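Local coordinates for uncharacterized protein (Bacillus subtilis, PDB 5DQV), which acts as a metal-dependent nucleotide pyrophosphohydrolase of the HD-domain superfamily, probably hydrolysing nucleoside triphosphates with release of pyrophosphate at a histidine- and aspartate-lined metal site, at residues A52-V57 with I121-V126; Q127-L132 with M175-A181; V79-Y83 with A96-I100; V63-D68 with I103-S107. All coordinates share one frame; numbering follows the deposited sequence. Where two conformers were deposited one is given.

Contact 1: A52-V57 with I121-V126; sequences ADLFIV and IEGKVV
In the all-helical HD domain, the start of helix 54-63 meets the first turns of helix 121-132 through Glu122, whose carboxylate takes the backbone N-H of Asp53. Asp53 N lies 2.9 Å from Glu122 OE2 in a nearly straight bond (172°) that arrives on the anti lone pair. A bend in the glutamate chain at chi2 (71°) folds the carboxylate back to this peptide. Its aliphatic part is packed: Val57 CG2 comes within 3.7 Å of Glu122 CG, the two side chains crossing at about a right angle, and Ile56 CG2 lies 3.9 Å from the same carbon. Asp53 is the N-cap of helix 54-63, its OD1 accepting from Ile56 N at 3.0 Å from above the carboxylate plane; Glu122 thus fixes the backbone of the very residue that caps the helix. Asp53 OD2 lies 5.5 Å from Glu122 OE2. In one of its two conformers, Arg98 of helix 93-106 makes a salt bridge to Glu122 OE1 and a long, weak ion pair with Asp53 OD2, and probably offsets both charges. Ala52 CB touches Val125 CG2 at 4.1 Å. Deeper in, Val57 CG1 meets Val125 CG1 at 3.9 Å, and Val126 CG2 rests 3.6 Å from Val57 O.

Contact 2: Q127-L132 with M175-A181; sequences QDADRL and MMNTDTA. With NI (nickel (II) ion), chain C.
Asp128 is gripped at both oxygens by the turn that leads into helix 179-202. Its OD1 accepts from Asn177 N at 2.7 Å, on the syn side and slightly out of the carboxylate plane. Its OD2 takes two donors from one residue: Thr178 N at 2.7 Å on the syn lone pair, and Thr178 OG1 at 2.8 Å nearly along the C-O axis. A water donates to Asp128 OD1 and to Met175 O, and Asn177 ND2 adds a weak bond to OD1. The same ND2 donates straight (172°) to Gln127 OE1 at 2.7 Å, the two amides lying nearly coplanar. Thr178 is also the N-cap of helix 179-202: its OG1, set between backbone N and carbonyl carbon (chi1 62°), receives Ala181 N at 3.1 Å and gives its proton to Asp128. Farther out, Met176 CE touches Arg131 CB (3.8 Å) and Leu132 CD2 (3.9 Å). An asparagine in place of Asp128 would probably set a donor against those now aimed at the carboxylate and weaken the hold of residues 177-178 on helix 121-132. On that helix Asp130 OD1 binds nickel at 2.2 Å. With these donors and the start of helix 179-202 close by, Asp128 is likely to stay ionised.

Contact 3: V79-Y83 with A96-I100; sequences VSEVY and ADRVI
Segments 79-83 and 96-100 run roughly antiparallel, their axes 10.5 Å apart at 144°, with Tyr83 and Ala96 nearest along the backbone. Ile100 fills the space between them and uses every branch: CG2 presses on Val79 CG1 at 3.6 Å, CD1 reaches Val82 CG1 at 3.9 Å, and Ile100 CG1 lies at the edge of the Tyr83 ring, 4.0 Å from Tyr83 CD1. With CG1 opposite the carbonyl carbon, beside the backbone N, and the chain bent again at chi2, Ile100 CD1 comes to lie close to Tyr83 N. The pair forms a helical hairpin, helix 79-88 turning through a short loop into helix 93-106, and this contact joins its two arms by apolar packing, with no hydrogen bond across it. An alanine in place of Ile100 is likely to open a gap between the arms, where Val79, Val82 and the edge of the Tyr83 ring lose their common partner. Tyr83, its ring carried anti to its own backbone N (chi1 177°), reaches along the opposite helix: CE1 lies 3.9 Å from Ala96 CB and 3.5 Å from Asp97 OD1, the ring and carboxylate planes turned by 25°. The other oxygen of Asp97 is salt-bridged to Lys93, one turn earlier. Val79 and Val82 also touch Ile67, and Val82 touches Ile103.

Contact 4: V63-D68 with I103-S107; sequences VHDLID and ITKMS. With NI (nickel (II) ion), chain C.
Ile103, Ile67 and His64 carry this contact, in which two overlapping type I turns at the end of helix 54-63, from Val63 to Leu66 and from Asp65 to Asp68, lie against the end of helix 93-106. Ile103 has the most surface buried by the contact. Its CG2 packs 3.8 Å from His64 CA, and CD1 touches Val63 CG2 at 4.0 Å, so one branch lies on the turn's backbone and the other on the valine. Ile67, in the second turn, has CG1 in the crowded position between backbone N and carbonyl carbon (chi1 69°), which sends its side chain across to the helix: Ile67 CD1 lies 4.0 Å from Ile103 CG1 and also meets Thr104 CG2. A water helps join the backbones, 2.6 Å from His64 O and 2.8 Å from Ile103 O, and Ser107 OG reaches it as well. The His64 side chain turns to the metal, its NE2 binding nickel at 2.0 Å. On the other side of the ring, ND1 is hydrogen-bonded to Ala61 O, which fixes the rotation of the imidazole. Met106 CE approaches the ring obliquely, 4.0 Å from His64 CD2. Asp65 OD1 stands farther from nickel, at 2.8 Å, with its CG offset over one face of the His64 ring. His35 and Asp130 complete the set, and adjacent His64 and Asp65 are the HD pair that gives this metal-dependent superfamily its name.

How the contacts relate
Helix 93-106 and helix 121-132 tie the four contacts together. Contacts 3 and 4 share the former, their centres 10 Å apart, and Val99 CG1 of contact 3 packs 3.7 Å from Val63 CG2 of contact 4. Contacts 1 and 2 follow each other along the latter, their centres 11 Å apart. Arg98, in one conformer, links contact 3 to contact 1. Around nickel, contacts 2 and 4 converge although their centres are 16 Å apart: Asp130 from one and His64 from the other bind the ion, and Met106 CE comes 3.7 Å from Asp130 OD2. Contact 1 approaches this site through Val126, whose side chain is about 7 Å from nickel and touches Met106; contact 3 stays farther out, the Val82 side chain about 14 Å away.

Contact 1: A52-V57 with I121-V126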
loop_
_atom_site.group_PDB
_atom_site.type_symbol
_atom_site.label_atom_id
_atom_site.label_comp_id
_atom_site.label_asym_id
_atom_site.label_seq_id
_atom_site.Cartn_x
_atom_site.Cartn_y
_atom_site.Cartn_z
ATOM N N ALA A 52 23.649 19.462 14.084
ATOM C CA ALA A 52 24.231 19.440 12.764
ATOM C C ALA A 52 23.951 20.808 12.131
ATOM O O ALA A 52 23.172 21.597 12.677
ATOM C CB ALA A 52 23.624 18.309 11.952
ATOM N N ASP A 53 24.610 21.123 11.032
ATOM C CA ASP A 53 24.332 22.379 10.319
ATOM C C ASP A 53 22.969 22.314 9.664
ATOM O O ASP A 53 22.794 21.572 8.689
ATOM C CB ASP A 53 25.375 22.620 9.252
ATOM C CG ASP A 53 25.202 23.987 8.551
ATOM O OD1 ASP A 53 24.122 24.392 8.012
ATOM O OD2 ASP A 53 26.203 24.657 8.526
ATOM N N LEU A 54 22.006 23.084 10.164
ATOM C CA LEU A 54 20.595 22.921 9.717
ATOM C C LEU A 54 20.347 23.376 8.262
ATOM O O LEU A 54 19.490 22.810 7.546
ATOM C CB LEU A 54 19.632 23.663 10.655
ATOM C CG LEU A 54 19.549 23.192 12.099
ATOM C CD1 LEU A 54 18.423 23.905 12.898
ATOM C CD2 LEU A 54 19.409 21.634 12.201
ATOM N N PHE A 55 21.091 24.393 7.825
ATOM C CA PHE A 55 20.915 24.858 6.470
ATOM C C PHE A 55 21.383 23.800 5.492
ATOM O O PHE A 55 20.718 23.532 4.476
ATOM C CB PHE A 55 21.629 26.197 6.234
ATOM C CG PHE A 55 21.433 26.738 4.845
ATOM C CD1 PHE A 55 20.171 27.119 4.422
ATOM C CD2 PHE A 55 22.497 26.843 3.969
ATOM C CE1 PHE A 55 19.964 27.596 3.164
ATOM C CE2 PHE A 55 22.320 27.315 2.718
ATOM C CZ PHE A 55 21.032 27.718 2.305
ATOM N N ILE A 56 22.514 23.162 5.801
ATOM C CA ILE A 56 23.035 22.151 4.894
ATOM C C ILE A 56 22.097 20.952 4.932
ATOM O O ILE A 56 21.800 20.347 3.895
ATOM C CB ILE A 56 24.505 21.728 5.234
ATOM C CG1 ILE A 56 25.503 22.889 5.054
ATOM C CG2 ILE A 56 24.914 20.545 4.411
ATOM C CD1 ILE A 56 25.470 23.544 3.622
ATOM N N VAL A 57 21.621 20.598 6.114
ATOM C CA VAL A 57 20.738 19.445 6.237
ATOM C C VAL A 57 19.465 19.662 5.415
ATOM O O VAL A 57 19.050 18.779 4.635
ATOM C CB VAL A 57 20.360 19.183 7.689
ATOM C CG1 VAL A 57 19.109 18.274 7.740
ATOM C CG2 VAL A 57 21.547 18.551 8.454
ATOM N N ILE A 121 28.588 14.280 8.713
ATOM C CA ILE A 121 27.546 14.415 9.744
ATOM C C ILE A 121 26.129 14.787 9.197
ATOM O O ILE A 121 25.077 14.179 9.521
ATOM C CB ILE A 121 27.941 15.485 10.756
ATOM C CG1 ILE A 121 29.402 15.326 11.279
ATOM C CG2 ILE A 121 26.914 15.557 11.899
ATOM C CD1 ILE A 121 29.621 13.970 11.959
ATOM N N GLU A 122 26.073 15.831 8.394
ATOM C CA GLU A 122 24.793 16.227 7.782
ATOM C C GLU A 122 24.267 15.168 6.844
ATOM O O GLU A 122 23.050 14.957 6.742
ATOM C CB GLU A 122 24.953 17.538 7.019
ATOM C CG GLU A 122 25.154 18.743 7.914
ATOM C CD GLU A 122 26.524 18.801 8.612
ATOM O OE1 GLU A 122 27.554 18.343 8.046
ATOM O OE2 GLU A 122 26.561 19.327 9.741
ATOM N N GLY A 123 25.165 14.527 6.113
ATOM C CA GLY A 123 24.735 13.455 5.229
ATOM C C GLY A 123 24.084 12.297 5.992
ATOM O O GLY A 123 23.095 11.739 5.560
ATOM N N LYS A 124 24.631 11.988 7.164
ATOM C CA LYS A 124 24.075 10.929 8.008
ATOM C C LYS A 124 22.695 11.304 8.512
ATOM O O LYS A 124 21.804 10.458 8.571
ATOM C CB LYS A 124 25.010 10.612 9.156
ATOM C CG LYS A 124 26.225 9.831 8.736
ATOM C CD LYS A 124 27.247 9.753 9.820
ATOM C CE LYS A 124 28.408 8.778 9.420
ATOM N NZ LYS A 124 29.377 8.783 10.532
ATOM N N VAL A 125 22.491 12.598 8.831
ATOM C CA VAL A 125 21.179 13.053 9.238
ATOM C C VAL A 125 20.142 12.883 8.088
ATOM O O VAL A 125 19.066 12.387 8.304
ATOM C CB VAL A 125 21.228 14.514 9.770
ATOM C CG1 VAL A 125 19.831 15.120 9.936
ATOM C CG2 VAL A 125 22.014 14.585 11.117
ATOM N N VAL A 126 20.493 13.335 6.895
ATOM C CA VAL A 126 19.611 13.208 5.722
ATOM C C VAL A 126 19.303 11.752 5.417
ATOM O O VAL A 126 18.141 11.388 5.106
ATOM C CB VAL A 126 20.203 13.926 4.506
ATOM C CG1 VAL A 126 19.333 13.708 3.262
ATOM C CG2 VAL A 126 20.394 15.481 4.801
#

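Contact 2: Q127-L132 with M175-A181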
loop_
_atom_site.group_PDB
_atom_site.type_symbol
_atom_site.label_atom_id
_atom_site.label_comp_id
_atom_site.label_asym_id
_atom_site.label_seq_id
_atom_site.Cartn_x
_atom_site.Cartn_y
_atom_site.Cartn_z
ATOM N N GLN A 127 20.333 10.914 5.492
ATOM C CA GLN A 127 20.187 9.499 5.190
ATOM C C GLN A 127 19.186 8.880 6.149
ATOM O O GLN A 127 18.280 8.163 5.740
ATOM C CB GLN A 127 21.563 8.801 5.244
ATOM C CG GLN A 127 21.514 7.312 4.972
ATOM C CD GLN A 127 22.882 6.674 4.918
ATOM O OE1 GLN A 127 23.600 6.597 5.920
ATOM N NE2 GLN A 127 23.273 6.248 3.734
ATOM N N ASP A 128 19.340 9.195 7.434
ATOM C CA ASP A 128 18.449 8.707 8.485
ATOM C C ASP A 128 16.989 9.112 8.249
ATOM O O ASP A 128 16.081 8.307 8.368
ATOM C CB ASP A 128 18.917 9.252 9.851
ATOM C CG ASP A 128 20.141 8.500 10.435
ATOM O OD1 ASP A 128 20.649 7.524 9.825
ATOM O OD2 ASP A 128 20.578 8.906 11.554
ATOM N N ALA A 129 16.782 10.374 7.871
ATOM C CA ALA A 129 15.450 10.898 7.612
ATOM C C ALA A 129 14.818 10.160 6.402
ATOM O O ALA A 129 13.642 9.795 6.407
ATOM C CB ALA A 129 15.535 12.435 7.364
ATOM N N ASP A 130 15.639 9.903 5.398
ATOM C CA ASP A 130 15.183 9.262 4.181
ATOM C C ASP A 130 14.751 7.834 4.525
ATOM O O ASP A 130 13.708 7.315 4.023
ATOM C CB ASP A 130 16.343 9.293 3.167
ATOM C CG ASP A 130 15.929 9.017 1.778
ATOM O OD1 ASP A 130 14.827 9.325 1.401
ATOM O OD2 ASP A 130 16.732 8.478 1.025
ATOM N N ARG A 131 15.553 7.164 5.360
ATOM C CA ARG A 131 15.210 5.802 5.777
ATOM C C ARG A 131 14.030 5.722 6.739
ATOM O O ARG A 131 13.212 4.820 6.654
ATOM C CB ARG A 131 16.460 5.049 6.316
ATOM C CG ARG A 131 17.424 4.823 5.206
ATOM C CD ARG A 131 18.589 4.053 5.638
ATOM N NE ARG A 131 19.544 3.966 4.557
ATOM C CZ ARG A 131 20.499 3.057 4.457
ATOM N NH1 ARG A 131 20.601 2.092 5.360
ATOM N NH2 ARG A 131 21.337 3.097 3.426
ATOM N N LEU A 132 13.911 6.681 7.625
ATOM C CA LEU A 132 12.749 6.750 8.504
ATOM C C LEU A 132 11.450 6.807 7.682
ATOM O O LEU A 132 10.426 6.181 8.051
ATOM C CB LEU A 132 12.870 7.941 9.445
ATOM C CG LEU A 132 13.846 7.829 10.620
ATOM C CD1 LEU A 132 14.005 9.122 11.389
ATOM C CD2 LEU A 132 13.398 6.685 11.587
ATOM N N MET A 175 20.582 0.240 10.579
ATOM C CA MET A 175 21.568 1.065 9.823
ATOM C C MET A 175 21.406 2.565 10.053
ATOM O O MET A 175 21.992 3.376 9.347
ATOM C CB MET A 175 21.488 0.741 8.313
ATOM C CG MET A 175 21.907 -0.748 7.953
ATOM S SD MET A 175 21.204 -1.157 6.304
ATOM C CE MET A 175 22.691 -0.738 5.413
ATOM N N MET A 176 20.648 2.928 11.073
ATOM C CA MET A 176 20.473 4.331 11.445
ATOM C C MET A 176 21.801 4.827 12.001
ATOM O O MET A 176 22.484 4.122 12.800
ATOM C CB MET A 176 19.337 4.459 12.465
ATOM C CG MET A 176 17.957 4.129 11.883
ATOM S SD MET A 176 17.350 5.374 10.684
ATOM C CE MET A 176 16.085 4.299 10.034
ATOM N N ASN A 177 22.173 6.041 11.551
ATOM C CA ASN A 177 23.372 6.697 11.951
ATOM C C ASN A 177 23.297 7.407 13.337
ATOM O O ASN A 177 24.208 7.288 14.146
ATOM C CB ASN A 177 23.782 7.707 10.882
ATOM C CG ASN A 177 24.081 7.046 9.541
ATOM O OD1 ASN A 177 25.078 6.292 9.403
ATOM N ND2 ASN A 177 23.270 7.397 8.516
ATOM N N THR A 178 22.241 8.176 13.581
ATOM C CA THR A 178 22.218 9.078 14.745
ATOM C C THR A 178 21.405 8.466 15.870
ATOM O O THR A 178 20.499 7.654 15.622
ATOM C CB THR A 178 21.650 10.474 14.369
ATOM O OG1 THR A 178 20.288 10.352 13.926
ATOM C CG2 THR A 178 22.467 11.117 13.234
ATOM N N ASP A 179 21.743 8.869 17.098
ATOM C CA ASP A 179 20.974 8.523 18.274
ATOM C C ASP A 179 19.515 8.977 18.131
ATOM O O ASP A 179 18.608 8.198 18.444
ATOM C CB ASP A 179 21.610 9.142 19.529
ATOM C CG ASP A 179 22.944 8.469 19.907
ATOM O OD1 ASP A 179 23.216 7.359 19.386
ATOM O OD2 ASP A 179 23.701 9.058 20.717
ATOM N N THR A 180 19.303 10.201 17.630
ATOM C CA THR A 180 17.958 10.734 17.492
ATOM C C THR A 180 17.135 9.870 16.533
ATOM O O THR A 180 16.004 9.471 16.836
ATOM C CB THR A 180 17.957 12.198 17.020
ATOM O OG1 THR A 180 18.693 12.985 17.964
ATOM C CG2 THR A 180 16.493 12.735 16.929
ATOM N N ALA A 181 17.708 9.572 15.375
ATOM C CA ALA A 181 17.043 8.721 14.389
ATOM C C ALA A 181 16.798 7.316 14.919
ATOM O O ALA A 181 15.747 6.721 14.645
ATOM C CB ALA A 181 17.855 8.658 13.066
HETATM NI NI NI C . 14.450 9.892 -0.688
HETATM O O HOH W 1 20.689 5.580 8.040
#

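Contact 3: V79-Y83 with A96-I100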
loop_
_atom_site.group_PDB
_atom_site.type_symbol
_atom_site.label_atom_id
_atom_site.label_comp_id
_atom_site.label_asym_id
_atom_site.label_seq_id
_atom_site.Cartn_x
_atom_site.Cartn_y
_atom_site.Cartn_z
ATOM N N VAL A 79 24.339 16.288 -11.766
ATOM C CA VAL A 79 24.912 16.910 -10.592
ATOM C C VAL A 79 25.261 18.363 -10.888
ATOM O O VAL A 79 25.006 19.272 -10.054
ATOM C CB VAL A 79 26.146 16.126 -10.081
ATOM C CG1 VAL A 79 26.943 16.938 -9.036
ATOM C CG2 VAL A 79 25.700 14.755 -9.530
ATOM N N SER A 80 25.804 18.623 -12.076
ATOM C CA SER A 80 26.125 20.025 -12.441
ATOM C C SER A 80 24.883 20.907 -12.474
ATOM O O SER A 80 24.946 22.078 -12.095
ATOM C CB SER A 80 26.978 20.142 -13.718
ATOM O OG SER A 80 26.216 20.005 -14.885
ATOM N N GLU A 81 23.740 20.368 -12.871
ATOM C CA GLU A 81 22.521 21.172 -12.909
ATOM C C GLU A 81 22.097 21.560 -11.512
ATOM O O GLU A 81 21.679 22.688 -11.295
ATOM C CB GLU A 81 21.375 20.410 -13.638
ATOM C CG GLU A 81 21.505 20.512 -15.173
ATOM C CD GLU A 81 20.753 19.429 -15.958
ATOM O OE1 GLU A 81 20.275 18.436 -15.392
ATOM O OE2 GLU A 81 20.729 19.540 -17.170
ATOM N N VAL A 82 22.188 20.613 -10.567
ATOM C CA VAL A 82 21.868 20.895 -9.180
ATOM C C VAL A 82 22.827 21.937 -8.599
ATOM O O VAL A 82 22.398 22.897 -8.014
ATOM C CB VAL A 82 21.892 19.610 -8.334
ATOM C CG1 VAL A 82 21.688 19.932 -6.893
ATOM C CG2 VAL A 82 20.790 18.615 -8.831
ATOM N N TYR A 83 24.120 21.709 -8.767
ATOM C CA TYR A 83 25.155 22.624 -8.321
ATOM C C TYR A 83 24.916 24.076 -8.837
ATOM O O TYR A 83 24.895 25.019 -8.057
ATOM C CB TYR A 83 26.550 22.121 -8.753
ATOM C CG TYR A 83 27.653 23.084 -8.359
ATOM C CD1 TYR A 83 28.236 23.028 -7.094
ATOM C CD2 TYR A 83 28.084 24.085 -9.236
ATOM C CE1 TYR A 83 29.249 23.900 -6.734
ATOM C CE2 TYR A 83 29.085 24.989 -8.866
ATOM C CZ TYR A 83 29.646 24.875 -7.609
ATOM O OH TYR A 83 30.607 25.738 -7.233
ATOM N N ALA A 96 27.520 24.793 -1.218
ATOM C CA ALA A 96 27.089 24.055 -2.373
ATOM C C ALA A 96 27.921 22.764 -2.593
ATOM O O ALA A 96 27.378 21.688 -2.856
ATOM C CB ALA A 96 27.102 24.986 -3.610
ATOM N N ASP A 97 29.232 22.849 -2.401
ATOM C CA ASP A 97 30.096 21.674 -2.501
ATOM C C ASP A 97 29.700 20.608 -1.442
ATOM O O ASP A 97 29.680 19.389 -1.749
ATOM C CB ASP A 97 31.585 22.079 -2.270
ATOM C CG ASP A 97 32.247 22.648 -3.493
ATOM O OD1 ASP A 97 31.641 22.624 -4.568
ATOM O OD2 ASP A 97 33.401 23.131 -3.388
ATOM N N ARG A 98 29.409 21.058 -0.204
ATOM C CA ARG A 98 29.031 20.159 0.891
ATOM C C ARG A 98 27.754 19.413 0.516
ATOM O O ARG A 98 27.632 18.221 0.760
ATOM C CB ARG A 98 28.791 20.930 2.214
ATOM C CG ARG A 98 30.027 21.396 2.962
ATOM C CD ARG A 98 29.691 22.292 4.183
ATOM N NE ARG A 98 29.155 21.549 5.332
ATOM C CZ ARG A 98 28.725 22.108 6.469
ATOM N NH1 ARG A 98 28.785 23.429 6.655
ATOM N NH2 ARG A 98 28.256 21.335 7.452
ATOM N N VAL A 99 26.789 20.149 -0.043
ATOM C CA VAL A 99 25.520 19.577 -0.422
ATOM C C VAL A 99 25.743 18.532 -1.529
ATOM O O VAL A 99 25.268 17.396 -1.410
ATOM C CB VAL A 99 24.528 20.640 -0.862
ATOM C CG1 VAL A 99 23.343 19.978 -1.602
ATOM C CG2 VAL A 99 24.059 21.410 0.401
ATOM N N ILE A 100 26.590 18.852 -2.509
ATOM C CA ILE A 100 26.878 17.921 -3.598
ATOM C C ILE A 100 27.555 16.651 -3.063
ATOM O O ILE A 100 27.173 15.523 -3.456
ATOM C CB ILE A 100 27.657 18.654 -4.739
ATOM C CG1 ILE A 100 26.772 19.693 -5.430
ATOM C CG2 ILE A 100 28.346 17.671 -5.780
ATOM C CD1 ILE A 100 25.386 19.184 -5.945
#

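Contact 4: V63-D68 with I103-S107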
loop_
_atom_site.group_PDB
_atom_site.type_symbol
_atom_site.label_atom_id
_atom_site.label_comp_id
_atom_site.label_asym_id
_atom_site.label_seq_id
_atom_site.Cartn_x
_atom_site.Cartn_y
_atom_site.Cartn_z
ATOM N N VAL A 63 17.175 18.474 -2.016
ATOM C CA VAL A 63 17.663 18.069 -3.360
ATOM C C VAL A 63 18.132 16.636 -3.449
ATOM O O VAL A 63 18.564 16.210 -4.527
ATOM C CB VAL A 63 18.762 19.041 -3.895
ATOM C CG1 VAL A 63 18.213 20.520 -3.890
ATOM C CG2 VAL A 63 20.084 18.914 -3.031
ATOM N N HIS A 64 17.953 15.865 -2.365
ATOM C CA HIS A 64 18.587 14.540 -2.233
ATOM C C HIS A 64 18.164 13.581 -3.348
ATOM O O HIS A 64 18.962 12.724 -3.742
ATOM C CB HIS A 64 18.361 13.940 -0.801
ATOM C CG HIS A 64 17.121 13.107 -0.634
ATOM N ND1 HIS A 64 15.903 13.640 -0.267
ATOM C CD2 HIS A 64 16.924 11.759 -0.729
ATOM C CE1 HIS A 64 14.991 12.679 -0.212
ATOM N NE2 HIS A 64 15.585 11.522 -0.489
ATOM N N ASP A 65 16.966 13.767 -3.901
ATOM C CA ASP A 65 16.403 12.850 -4.898
ATOM C C ASP A 65 16.584 13.292 -6.350
ATOM O O ASP A 65 16.202 12.524 -7.271
ATOM C CB ASP A 65 14.854 12.812 -4.771
ATOM C CG ASP A 65 14.328 11.677 -3.949
ATOM O OD1 ASP A 65 15.090 10.958 -3.223
ATOM O OD2 ASP A 65 13.072 11.539 -4.022
ATOM N N LEU A 66 17.035 14.527 -6.588
ATOM C CA LEU A 66 16.863 15.138 -7.902
ATOM C C LEU A 66 17.770 14.410 -8.914
ATOM O O LEU A 66 17.478 14.425 -10.089
ATOM C CB LEU A 66 17.191 16.622 -7.900
ATOM C CG LEU A 66 16.258 17.593 -7.152
ATOM C CD1 LEU A 66 16.820 18.961 -7.313
ATOM C CD2 LEU A 66 14.820 17.507 -7.696
ATOM N N ILE A 67 18.847 13.821 -8.418
ATOM C CA ILE A 67 19.809 13.107 -9.254
ATOM C C ILE A 67 19.645 11.589 -9.251
ATOM O O ILE A 67 20.431 10.882 -9.867
ATOM C CB ILE A 67 21.251 13.475 -8.880
ATOM C CG1 ILE A 67 21.670 12.940 -7.498
ATOM C CG2 ILE A 67 21.414 14.987 -8.897
ATOM C CD1 ILE A 67 23.231 12.997 -7.253
ATOM N N ASP A 68 18.620 11.101 -8.555
ATOM C CA ASP A 68 18.522 9.675 -8.245
ATOM C C ASP A 68 18.050 8.968 -9.521
ATOM O O ASP A 68 17.186 9.452 -10.270
ATOM C CB ASP A 68 17.594 9.482 -7.031
ATOM C CG ASP A 68 17.501 8.012 -6.536
ATOM O OD1 ASP A 68 16.902 7.184 -7.218
ATOM O OD2 ASP A 68 17.973 7.715 -5.435
ATOM N N ILE A 103 24.836 14.346 -1.575
ATOM C CA ILE A 103 23.862 13.652 -2.440
ATOM C C ILE A 103 24.483 12.664 -3.412
ATOM O O ILE A 103 23.819 11.720 -3.815
ATOM C CB ILE A 103 22.906 14.645 -3.135
ATOM C CG1 ILE A 103 23.648 15.505 -4.156
ATOM C CG2 ILE A 103 22.279 15.522 -2.052
ATOM C CD1 ILE A 103 22.776 16.555 -4.868
ATOM N N THR A 104 25.761 12.829 -3.732
ATOM C CA THR A 104 26.445 11.929 -4.661
ATOM C C THR A 104 26.943 10.709 -3.928
ATOM O O THR A 104 27.002 9.615 -4.507
ATOM C CB THR A 104 27.615 12.613 -5.372
ATOM O OG1 THR A 104 28.500 13.189 -4.410
ATOM C CG2 THR A 104 27.085 13.725 -6.341
ATOM N N LYS A 105 27.305 10.900 -2.663
ATOM C CA LYS A 105 27.585 9.784 -1.750
ATOM C C LYS A 105 26.309 8.949 -1.515
ATOM O O LYS A 105 26.348 7.761 -1.633
ATOM C CB LYS A 105 28.175 10.290 -0.427
ATOM C CG LYS A 105 29.668 10.701 -0.536
ATOM C CD LYS A 105 30.522 10.236 0.677
ATOM N N MET A 106 25.187 9.603 -1.192
ATOM C CA MET A 106 23.904 8.896 -0.934
ATOM C C MET A 106 23.479 8.084 -2.169
ATOM O O MET A 106 23.117 6.943 -2.048
ATOM C CB MET A 106 22.770 9.875 -0.569
ATOM C CG MET A 106 22.777 10.472 0.854
ATOM S SD MET A 106 21.272 11.530 1.144
ATOM C CE MET A 106 20.076 10.149 1.150
ATOM N N SER A 107 23.487 8.731 -3.339
ATOM C CA SER A 107 23.247 8.070 -4.646
ATOM C C SER A 107 24.539 7.494 -5.169
ATOM O O SER A 107 24.890 6.357 -4.852
ATOM C CB SER A 107 22.697 9.071 -5.695
ATOM O OG SER A 107 21.295 9.266 -5.585
HETATM NI NI NI C . 14.450 9.892 -0.688
HETATM O O HOH W 2 21.102 11.294 -3.948
#